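Local coordinates for melanin biosynthesis protein TyrA, putative (Shewanella oneidensis, PDB 2IIZ) that binds heme b and, as a member of the DyP-type (dye-decolorizing) peroxidase family, probably acts as a peroxidase, at residues N69-D72 / S73-E77; A88-G92 / N93-P97; G206-Q210 / D211-Y215; G282-H286 / L287-T291. All blocks are in the same frame, centred on the assembly; numbering follows the deposited sequence. Where two conformers were deposited one is given.

Contact 1 (N69-D72 / S73-E77)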
# COMPACT_ATOMS: atom_id res chain seq x y z
N ASN A 69 -10.74 -26.34 -1.67
CA ASN A 69 -9.95 -27.50 -2.11
C ASN A 69 -8.95 -28.03 -1.08
O ASN A 69 -8.26 -29.02 -1.32
CB ASN A 69 -9.23 -27.16 -3.43
CG ASN A 69 -10.13 -27.30 -4.65
OD1 ASN A 69 -11.32 -27.61 -4.52
ND2 ASN A 69 -9.57 -27.08 -5.84
N TYR A 70 -8.86 -27.37 0.07
CA TYR A 70 -7.96 -27.80 1.14
C TYR A 70 -8.69 -28.18 2.43
O TYR A 70 -8.09 -28.76 3.33
CB TYR A 70 -7.00 -26.67 1.45
CG TYR A 70 -5.88 -27.04 2.37
CD1 TYR A 70 -4.97 -28.04 2.02
CD2 TYR A 70 -5.73 -26.41 3.60
CE1 TYR A 70 -3.94 -28.39 2.87
CE2 TYR A 70 -4.71 -26.75 4.45
CZ TYR A 70 -3.81 -27.74 4.09
OH TYR A 70 -2.79 -28.08 4.94
N TRP A 71 -9.98 -27.86 2.52
CA TRP A 71 -10.77 -28.18 3.71
C TRP A 71 -10.51 -29.62 4.18
O TRP A 71 -10.25 -29.85 5.35
CB TRP A 71 -12.28 -28.00 3.48
CG TRP A 71 -13.06 -28.24 4.74
CD1 TRP A 71 -13.62 -29.42 5.16
CD2 TRP A 71 -13.36 -27.27 5.76
NE1 TRP A 71 -14.25 -29.24 6.36
CE2 TRP A 71 -14.11 -27.92 6.75
CE3 TRP A 71 -13.07 -25.90 5.91
CZ2 TRP A 71 -14.57 -27.26 7.89
CZ3 TRP A 71 -13.53 -25.24 7.06
CH2 TRP A 71 -14.27 -25.93 8.02
N ASP A 72 -10.57 -30.56 3.25
CA ASP A 72 -10.51 -31.99 3.59
C ASP A 72 -9.13 -32.55 3.98
O ASP A 72 -9.04 -33.65 4.51
CB ASP A 72 -11.13 -32.82 2.47
CG ASP A 72 -12.61 -32.60 2.36
OD1 ASP A 72 -13.23 -32.26 3.39
OD2 ASP A 72 -13.17 -32.77 1.26
N SER A 73 -8.08 -31.80 3.71
CA SER A 73 -6.76 -32.12 4.23
C SER A 73 -6.67 -31.69 5.70
O SER A 73 -6.10 -32.40 6.52
CB SER A 73 -5.69 -31.40 3.40
OG SER A 73 -5.80 -31.75 2.03
N LEU A 74 -7.24 -30.53 6.00
CA LEU A 74 -7.25 -29.96 7.35
C LEU A 74 -8.35 -30.48 8.25
O LEU A 74 -8.11 -30.71 9.43
CB LEU A 74 -7.41 -28.45 7.30
CG LEU A 74 -6.20 -27.54 7.42
CD1 LEU A 74 -6.69 -26.10 7.52
CD2 LEU A 74 -5.32 -27.89 8.61
N TYR A 75 -9.56 -30.64 7.70
CA TYR A 75 -10.73 -31.01 8.51
C TYR A 75 -11.49 -32.21 7.92
O TYR A 75 -12.65 -32.11 7.52
CB TYR A 75 -11.64 -29.80 8.70
CG TYR A 75 -10.94 -28.63 9.38
CD1 TYR A 75 -10.59 -28.69 10.73
CD2 TYR A 75 -10.62 -27.47 8.68
CE1 TYR A 75 -9.94 -27.61 11.35
CE2 TYR A 75 -9.97 -26.39 9.30
CZ TYR A 75 -9.64 -26.47 10.63
OH TYR A 75 -9.00 -25.41 11.24
N PRO A 76 -10.82 -33.38 7.87
CA PRO A 76 -11.34 -34.55 7.16
C PRO A 76 -12.62 -35.19 7.74
O PRO A 76 -13.34 -35.88 7.00
CB PRO A 76 -10.17 -35.54 7.20
CG PRO A 76 -9.34 -35.11 8.38
CD PRO A 76 -9.51 -33.64 8.51
N GLU A 77 -12.87 -34.98 9.03
CA GLU A 77 -13.97 -35.63 9.76
C GLU A 77 -15.36 -35.05 9.46
O GLU A 77 -16.37 -35.74 9.60
CB GLU A 77 -13.72 -35.60 11.28
CG GLU A 77 -12.78 -36.69 11.79
CD GLU A 77 -12.36 -36.49 13.25
OE1 GLU A 77 -12.04 -35.34 13.63
OE2 GLU A 77 -12.36 -37.48 14.01

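Contact 2 (A88-G92 / N93-P97)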
# COMPACT_ATOMS: atom_id res chain seq x y z
N ALA A 88 -16.12 -21.47 -11.72
CA ALA A 88 -15.54 -20.92 -12.95
C ALA A 88 -16.62 -20.71 -14.01
O ALA A 88 -17.48 -21.57 -14.21
CB ALA A 88 -14.44 -21.87 -13.50
N MSE A 89 -16.56 -19.58 -14.69
CA MSE A 89 -17.41 -19.40 -15.87
C MSE A 89 -16.87 -18.33 -16.82
O MSE A 89 -16.06 -17.49 -16.44
CB MSE A 89 -18.87 -19.13 -15.46
CG MSE A 89 -19.05 -18.10 -14.36
SE MSE A 89 -20.94 -17.85 -13.92
CE MSE A 89 -21.07 -18.97 -12.33
N GLN A 90 -17.36 -18.39 -18.05
CA GLN A 90 -16.81 -17.61 -19.15
C GLN A 90 -17.78 -17.54 -20.33
O GLN A 90 -18.32 -18.57 -20.76
CB GLN A 90 -15.50 -18.25 -19.62
CG GLN A 90 -15.00 -17.79 -20.98
CD GLN A 90 -13.58 -18.26 -21.27
OE1 GLN A 90 -13.34 -19.46 -21.43
NE2 GLN A 90 -12.63 -17.31 -21.33
N GLU A 91 -18.00 -16.33 -20.85
CA GLU A 91 -18.63 -16.16 -22.17
C GLU A 91 -18.03 -14.93 -22.86
O GLU A 91 -17.94 -13.86 -22.25
CB GLU A 91 -20.15 -16.02 -22.04
CG GLU A 91 -20.88 -16.03 -23.37
CD GLU A 91 -22.38 -16.28 -23.22
OE1 GLU A 91 -23.12 -15.35 -22.78
OE2 GLU A 91 -22.82 -17.41 -23.55
N GLY A 92 -17.62 -15.10 -24.11
CA GLY A 92 -16.86 -14.06 -24.81
C GLY A 92 -15.63 -13.62 -24.03
O GLY A 92 -14.90 -14.47 -23.51
N ASN A 93 -15.41 -12.31 -23.94
CA ASN A 93 -14.34 -11.74 -23.12
C ASN A 93 -14.68 -11.71 -21.63
O ASN A 93 -13.90 -11.22 -20.82
CB ASN A 93 -14.02 -10.28 -23.54
CG ASN A 93 -13.38 -10.18 -24.90
OD1 ASN A 93 -12.79 -11.14 -25.40
ND2 ASN A 93 -13.50 -9.00 -25.53
N ARG A 94 -15.85 -12.20 -21.25
CA ARG A 94 -16.28 -12.12 -19.86
C ARG A 94 -15.87 -13.40 -19.16
O ARG A 94 -16.59 -14.41 -19.21
CB ARG A 94 -17.79 -11.89 -19.76
CG ARG A 94 -18.27 -10.62 -20.48
CD ARG A 94 -19.78 -10.44 -20.35
NE ARG A 94 -20.51 -11.57 -20.92
CZ ARG A 94 -20.72 -11.73 -22.22
NH1 ARG A 94 -20.26 -10.84 -23.10
NH2 ARG A 94 -21.40 -12.80 -22.65
N GLU A 95 -14.69 -13.35 -18.52
CA GLU A 95 -14.07 -14.52 -17.92
C GLU A 95 -14.02 -14.38 -16.40
O GLU A 95 -13.58 -13.36 -15.87
CB GLU A 95 -12.64 -14.69 -18.43
CG GLU A 95 -12.13 -16.13 -18.27
CD GLU A 95 -10.72 -16.34 -18.82
OE1 GLU A 95 -10.48 -16.02 -20.01
OE2 GLU A 95 -9.87 -16.84 -18.06
N ALA A 96 -14.49 -15.42 -15.72
CA ALA A 96 -14.40 -15.53 -14.27
C ALA A 96 -13.62 -16.81 -13.97
O ALA A 96 -14.22 -17.89 -13.84
CB ALA A 96 -15.79 -15.60 -13.67
N PRO A 97 -12.29 -16.69 -13.87
CA PRO A 97 -11.44 -17.86 -13.66
C PRO A 97 -11.46 -18.31 -12.18
O PRO A 97 -11.86 -17.54 -11.30
CB PRO A 97 -10.05 -17.37 -14.08
CG PRO A 97 -10.04 -15.94 -13.78
CD PRO A 97 -11.49 -15.46 -13.93

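Contact 3 (G206-Q210 / D211-Y215)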
# COMPACT_ATOMS: atom_id res chain seq x y z
N GLY A 206 -26.62 1.67 -13.30
CA GLY A 206 -28.04 1.77 -12.94
C GLY A 206 -28.30 2.71 -11.76
O GLY A 206 -29.36 2.65 -11.12
N ARG A 207 -27.32 3.57 -11.46
CA ARG A 207 -27.49 4.63 -10.47
C ARG A 207 -26.78 5.89 -10.98
O ARG A 207 -25.86 5.78 -11.79
CB ARG A 207 -26.90 4.20 -9.13
CG ARG A 207 -27.45 2.89 -8.61
CD ARG A 207 -26.81 2.49 -7.32
NE ARG A 207 -27.31 3.28 -6.21
CZ ARG A 207 -28.30 2.89 -5.39
NH1 ARG A 207 -28.91 1.72 -5.55
NH2 ARG A 207 -28.68 3.69 -4.41
N THR A 208 -27.20 7.07 -10.52
CA THR A 208 -26.47 8.30 -10.86
C THR A 208 -25.16 8.30 -10.08
O THR A 208 -25.08 7.74 -9.00
CB THR A 208 -27.26 9.59 -10.55
OG1 THR A 208 -27.56 9.67 -9.16
CG2 THR A 208 -28.55 9.62 -11.34
N LYS A 209 -24.13 8.92 -10.66
CA LYS A 209 -22.78 8.85 -10.10
C LYS A 209 -22.68 9.62 -8.79
O LYS A 209 -22.57 9.01 -7.73
CB LYS A 209 -21.75 9.37 -11.13
CG LYS A 209 -20.29 8.99 -10.81
CD LYS A 209 -19.40 9.12 -12.04
CE LYS A 209 -17.91 8.86 -11.73
NZ LYS A 209 -17.05 8.84 -12.97
N GLN A 210 -22.74 10.95 -8.87
CA GLN A 210 -22.46 11.80 -7.72
C GLN A 210 -23.44 11.60 -6.57
O GLN A 210 -23.05 11.24 -5.48
CB GLN A 210 -22.44 13.28 -8.13
CG GLN A 210 -21.78 14.18 -7.09
CD GLN A 210 -20.34 13.77 -6.75
OE1 GLN A 210 -19.93 13.82 -5.59
NE2 GLN A 210 -19.58 13.35 -7.76
N ASP A 211 -24.72 11.83 -6.83
CA ASP A 211 -25.75 11.73 -5.79
C ASP A 211 -26.12 10.29 -5.47
O ASP A 211 -26.75 10.04 -4.44
CB ASP A 211 -27.00 12.52 -6.20
CG ASP A 211 -26.74 14.01 -6.34
OD1 ASP A 211 -25.80 14.53 -5.70
OD2 ASP A 211 -27.50 14.67 -7.09
N ASN A 212 -25.73 9.35 -6.33
CA ASN A 212 -25.95 7.92 -6.11
C ASN A 212 -27.42 7.56 -5.96
O ASN A 212 -27.80 6.90 -5.01
CB ASN A 212 -25.19 7.44 -4.88
CG ASN A 212 -25.23 5.94 -4.70
OD1 ASN A 212 -25.36 5.16 -5.69
ND2 ASN A 212 -25.14 5.49 -3.44
N ILE A 213 -28.22 7.99 -6.92
CA ILE A 213 -29.67 7.82 -6.87
C ILE A 213 -30.06 6.63 -7.74
O ILE A 213 -29.77 6.60 -8.94
CB ILE A 213 -30.39 9.10 -7.34
CG1 ILE A 213 -30.03 10.26 -6.42
CG2 ILE A 213 -31.90 8.91 -7.35
CD1 ILE A 213 -30.10 11.60 -7.11
N GLU A 214 -30.71 5.64 -7.13
CA GLU A 214 -31.09 4.43 -7.84
C GLU A 214 -32.06 4.80 -8.94
O GLU A 214 -33.00 5.55 -8.68
CB GLU A 214 -31.72 3.42 -6.87
CG GLU A 214 -32.06 2.06 -7.50
CD GLU A 214 -32.43 0.97 -6.49
OE1 GLU A 214 -32.64 1.26 -5.29
OE2 GLU A 214 -32.50 -0.21 -6.91
N TYR A 215 -31.85 4.29 -10.15
CA TYR A 215 -32.82 4.48 -11.25
C TYR A 215 -34.17 3.89 -10.88
O TYR A 215 -34.26 2.96 -10.09
CB TYR A 215 -32.37 3.76 -12.53
CG TYR A 215 -31.30 4.43 -13.37
CD1 TYR A 215 -30.44 5.39 -12.85
CD2 TYR A 215 -31.14 4.06 -14.71
CE1 TYR A 215 -29.46 5.98 -13.66
CE2 TYR A 215 -30.17 4.63 -15.51
CZ TYR A 215 -29.33 5.58 -14.99
OH TYR A 215 -28.38 6.14 -15.80

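Contact 4 (G282-H286 / L287-T291)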
# COMPACT_ATOMS: atom_id res chain seq x y z
N GLY A 282 -30.03 -12.57 -23.64
CA GLY A 282 -28.69 -12.12 -23.92
C GLY A 282 -28.41 -10.70 -23.48
O GLY A 282 -27.69 -9.98 -24.16
N ASN A 283 -28.99 -10.29 -22.34
CA ASN A 283 -28.66 -9.03 -21.70
C ASN A 283 -27.72 -9.31 -20.54
O ASN A 283 -28.14 -9.66 -19.44
CB ASN A 283 -29.91 -8.33 -21.20
CG ASN A 283 -30.81 -7.90 -22.32
OD1 ASN A 283 -30.45 -7.03 -23.11
ND2 ASN A 283 -31.99 -8.51 -22.41
N HIS A 284 -26.42 -9.15 -20.79
CA HIS A 284 -25.42 -9.38 -19.75
C HIS A 284 -25.05 -8.06 -19.09
O HIS A 284 -25.64 -7.02 -19.39
CB HIS A 284 -24.20 -10.12 -20.33
CG HIS A 284 -23.41 -9.33 -21.32
ND1 HIS A 284 -23.52 -9.52 -22.68
CD2 HIS A 284 -22.49 -8.34 -21.15
CE1 HIS A 284 -22.71 -8.68 -23.31
NE2 HIS A 284 -22.07 -7.96 -22.40
N ASP A 285 -24.07 -8.11 -18.19
CA ASP A 285 -23.65 -6.97 -17.39
C ASP A 285 -22.54 -6.21 -18.10
O ASP A 285 -21.38 -6.65 -18.18
CB ASP A 285 -23.17 -7.46 -16.02
CG ASP A 285 -22.70 -6.34 -15.10
OD1 ASP A 285 -22.63 -5.19 -15.54
OD2 ASP A 285 -22.41 -6.63 -13.93
N HIS A 286 -22.89 -5.05 -18.63
CA HIS A 286 -21.92 -4.27 -19.40
C HIS A 286 -20.77 -3.69 -18.59
O HIS A 286 -19.83 -3.17 -19.17
CB HIS A 286 -22.62 -3.19 -20.19
CG HIS A 286 -23.31 -3.71 -21.41
ND1 HIS A 286 -23.62 -2.90 -22.49
CD2 HIS A 286 -23.76 -4.95 -21.73
CE1 HIS A 286 -24.22 -3.63 -23.42
NE2 HIS A 286 -24.32 -4.87 -22.98
N LEU A 287 -20.84 -3.79 -17.26
CA LEU A 287 -19.75 -3.35 -16.39
C LEU A 287 -18.54 -4.22 -16.67
O LEU A 287 -17.39 -3.78 -16.57
CB LEU A 287 -20.14 -3.44 -14.91
CG LEU A 287 -19.09 -2.99 -13.87
CD1 LEU A 287 -18.55 -1.61 -14.15
CD2 LEU A 287 -19.66 -3.04 -12.43
N MSE A 288 -18.84 -5.47 -17.05
CA MSE A 288 -17.81 -6.44 -17.34
C MSE A 288 -16.98 -6.08 -18.58
O MSE A 288 -15.92 -6.67 -18.82
CB MSE A 288 -18.41 -7.84 -17.50
CG MSE A 288 -19.05 -8.38 -16.23
SE MSE A 288 -19.30 -10.31 -16.28
CE MSE A 288 -17.42 -10.91 -16.26
N HIS A 289 -17.45 -5.10 -19.37
CA HIS A 289 -16.64 -4.63 -20.51
C HIS A 289 -15.50 -3.75 -20.04
O HIS A 289 -14.72 -3.28 -20.86
CB HIS A 289 -17.46 -3.81 -21.50
CG HIS A 289 -18.66 -4.52 -22.03
ND1 HIS A 289 -19.73 -3.84 -22.57
CD2 HIS A 289 -18.97 -5.83 -22.12
CE1 HIS A 289 -20.64 -4.71 -22.97
NE2 HIS A 289 -20.21 -5.92 -22.71
N PHE A 290 -15.41 -3.50 -18.74
CA PHE A 290 -14.50 -2.45 -18.22
C PHE A 290 -13.52 -2.89 -17.14
O PHE A 290 -12.68 -2.09 -16.70
CB PHE A 290 -15.34 -1.25 -17.75
CG PHE A 290 -16.16 -0.64 -18.86
CD1 PHE A 290 -15.61 0.32 -19.68
CD2 PHE A 290 -17.47 -1.05 -19.09
CE1 PHE A 290 -16.34 0.89 -20.71
CE2 PHE A 290 -18.21 -0.50 -20.11
CZ PHE A 290 -17.65 0.48 -20.93
N THR A 291 -13.64 -4.16 -16.73
CA THR A 291 -12.79 -4.73 -15.69
C THR A 291 -12.67 -6.20 -15.93
O THR A 291 -13.56 -6.78 -16.54
CB THR A 291 -13.37 -4.50 -14.30
OG1 THR A 291 -12.41 -4.87 -13.31
CG2 THR A 291 -14.66 -5.28 -14.11

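Contact 1 (N69-D72 / S73-E77)
Trp71 and Tyr75 meet one turn apart at the C-terminal end of the short helix 71-74. Tyr75 CB sits over the face of the Trp71 five-membered ring, 3.8 Å from its centroid, in a CH-pi contact. The Tyr75 ring then passes the indole six-membered ring obliquely, with the two planes at 43°. Trp71 CG is anti to the backbone N (chi1 -176°), which carries the indole across Tyr75, so that the two side chains cross at about a right angle. A second group forms round Tyr70. Its CE2 presses on Leu74 CG at 3.4 Å, while its CE1 meets Ser73 CB at 3.5 Å. The backbone holds the turn. Tyr75 N gives a 2.6 Å hydrogen bond to Trp71 O, and Tyr70 O accepts Ser73 N and, weakly, Leu74 N. Further out, Trp71 NE1 bonds to Ser78 O, and Asp72 OD2 forms a salt bridge with Arg79. Leu74 packs on Ile41 and Tyr75 on Arg38 of helix 34-54; Trp71 and Tyr75 both touch Ile66 of strand 61-67. With an alanine at Trp71, Tyr75 would probably lose its aromatic neighbour and Ser78 O its indole donor. Tyr70 OH is buried by the contact and has no polar partner in the model.

Contact 2 (A88-G92 / N93-P97)
Glu91 and Arg94 form a salt bridge across the tip of a beta hairpin, with Glu91 OE1 3.1 Å from Arg94 NH2. The two side chains lie side by side and point the same way. OE1 is at the guanidinium edge, in its plane, but the carboxylate itself is turned 77° from that plane. A bend at chi3 (-60°) folds the Arg94 chain so that Glu91 O lies 3.5 Å above the centre of one guanidinium face. Arg94 NE bonds to Val276 O. Replacing Arg94 by leucine would probably leave Glu91 without its charged mate and Val276 O without this donor.

Four backbone bonds hold strands 89-91 and 94-96 antiparallel. In the Glu91 and Arg94 hydrogen-bonded pair, each N reaches the other's O at 2.9 Å. In the Met89 and Ala96 pair, Ala96 N meets Met89 O at 2.7 Å and Met89 N meets Ala96 O at 3.0 Å. Between them, Gln90 and Glu95 are a non-hydrogen-bonded pair. Their extended side chains lie side by side on the face opposite Met89, Glu91, Arg94 and Ala96. A type II' turn links the strands, and Gly92 takes its positive phi (54°); a CB there would clash with Asn93 N.

Met89, a selenomethionine, brings CG to 4.2 Å from Ala96 CB. Met89 also rests on Leu272 and His273 of helix 266-276, and Glu91 reaches Val276 at the end of that helix. On the face that also bears Ala96, Met89, Glu91 and Arg94 thus meet helix 266-276 and the loop after it.

Contact 3 (G206-Q210 / D211-Y215)
Arg207 and Asn212 are joined by hydrogen bonds across the loop between helices 198-205 and 225-228. Arg207 NE donates to Asn212 OD1 at 2.8 Å. OD1 is 17° out of the guanidinium plane, and NE approaches from above the amide plane. Arg207 NH2 adds a weak bond to Asn212 O at 3.4 Å. A bend at chi3 (76°) turns the guanidinium toward these two oxygens.

Thr208 and Ile213 share two more bonds. Thr208 OG1 accepts Ile213 N at 2.9 Å, while Thr208 N donates to Ile213 O at 3.1 Å. Thr208 therefore grips one residue by both side chain and backbone. Its OG1 lies between the backbone N and the carbonyl carbon (chi1 61°), within range of that N-H. Tyr215 N closes the open end of the loop on Gly206 O at 3.1 Å.

The charged contact is looser. Arg207 NH1 and Glu214 OE1 make a long salt bridge of 3.8 Å, and Glu214 OE2 pairs with Lys220. Glu214 CB lies over one face of the guanidinium, toward its rim.

One ring takes part. Gly206 CA lies over the Tyr215 face, 4.1 Å from the centroid, in a CH-pi contact. Gly206, with positive phi, is the first residue to leave helix 198-205, and Tyr215 OH bonds to Asp203 of that helix.

Arg207 touches the heme, and Asn212 ND2 bonds to Thr154 OG1 of the heme-binding set. Asn212 thus probably acts as a second-shell residue that restrains the guanidinium beside the cofactor. Glu214 probably offsets part of its positive charge.

Contact 4 (G282-H286 / L287-T291)
Asp285 and Leu287 touch beside the axial heme ligand His225, in the loop that leads from helix 266-276 to strand 291-301. Asp285 OD1 accepts Leu287 N at 2.9 Å, from above the carboxylate plane. Its CG is anti to the backbone N (chi1 180°), which brings OD1 to that N-H. Asp285 OD2 takes a hydrogen bond with His225 ND1. This is the Asp-His-iron arrangement known from heme peroxidases, and the Leu287 N-H probably steadies the carboxylate, which is placed to orient the ligand.

The chain then makes a 3-10 turn. Met288 N bonds to Asp285 O at 3.0 Å, and His289 N to His286 O at 3.1 Å.

Three histidines, His284, His286 and His289, cluster at this turn. His284 NE2 and His289 NE2 are 2.8 Å apart in a nearly straight hydrogen bond (172°), and either may be the donor. The rings meet rim to rim. His289 CE1 lies 3.2 Å above the centre of the His286 ring, whose plane is inclined at 40° to its own. His286 CA in turn sits over the His289 face. Phe290 presents its edge to His286 O, with CD2 at 3.2 Å.

Leu287 and Thr291 line the heme pocket. Met288, a selenomethionine, packs in the conformer given on Met275 and Val276 of helix 266-276, while Leu287 and Phe290 touch Ile204 of helix 198-205.

How the contacts relate
Contacts 2 and 4 touch, chiefly where Arg94 of the hairpin meets His284, and so join the N-terminal and C-terminal halves of the chain. Both also rest on helix 266-276. Contacts 3 and 4 include residues that touch the heme, and both flank helix 198-205; contact 2 comes within about 8 Å of the heme through the side chain of Ala96. Contact 1 stands apart, about 44 Å from contact 3 between centres. Contacts 2 and 3 are surface features. Contact 2 is held by backbone bonds and a salt bridge, contact 3 by side-chain and backbone hydrogen bonds. Contacts 1 and 4 are partly buried. Contact 1 relies on aromatic and aliphatic packing, whereas contact 4 combines a histidine cluster with a carboxylate bonded to the heme ligand.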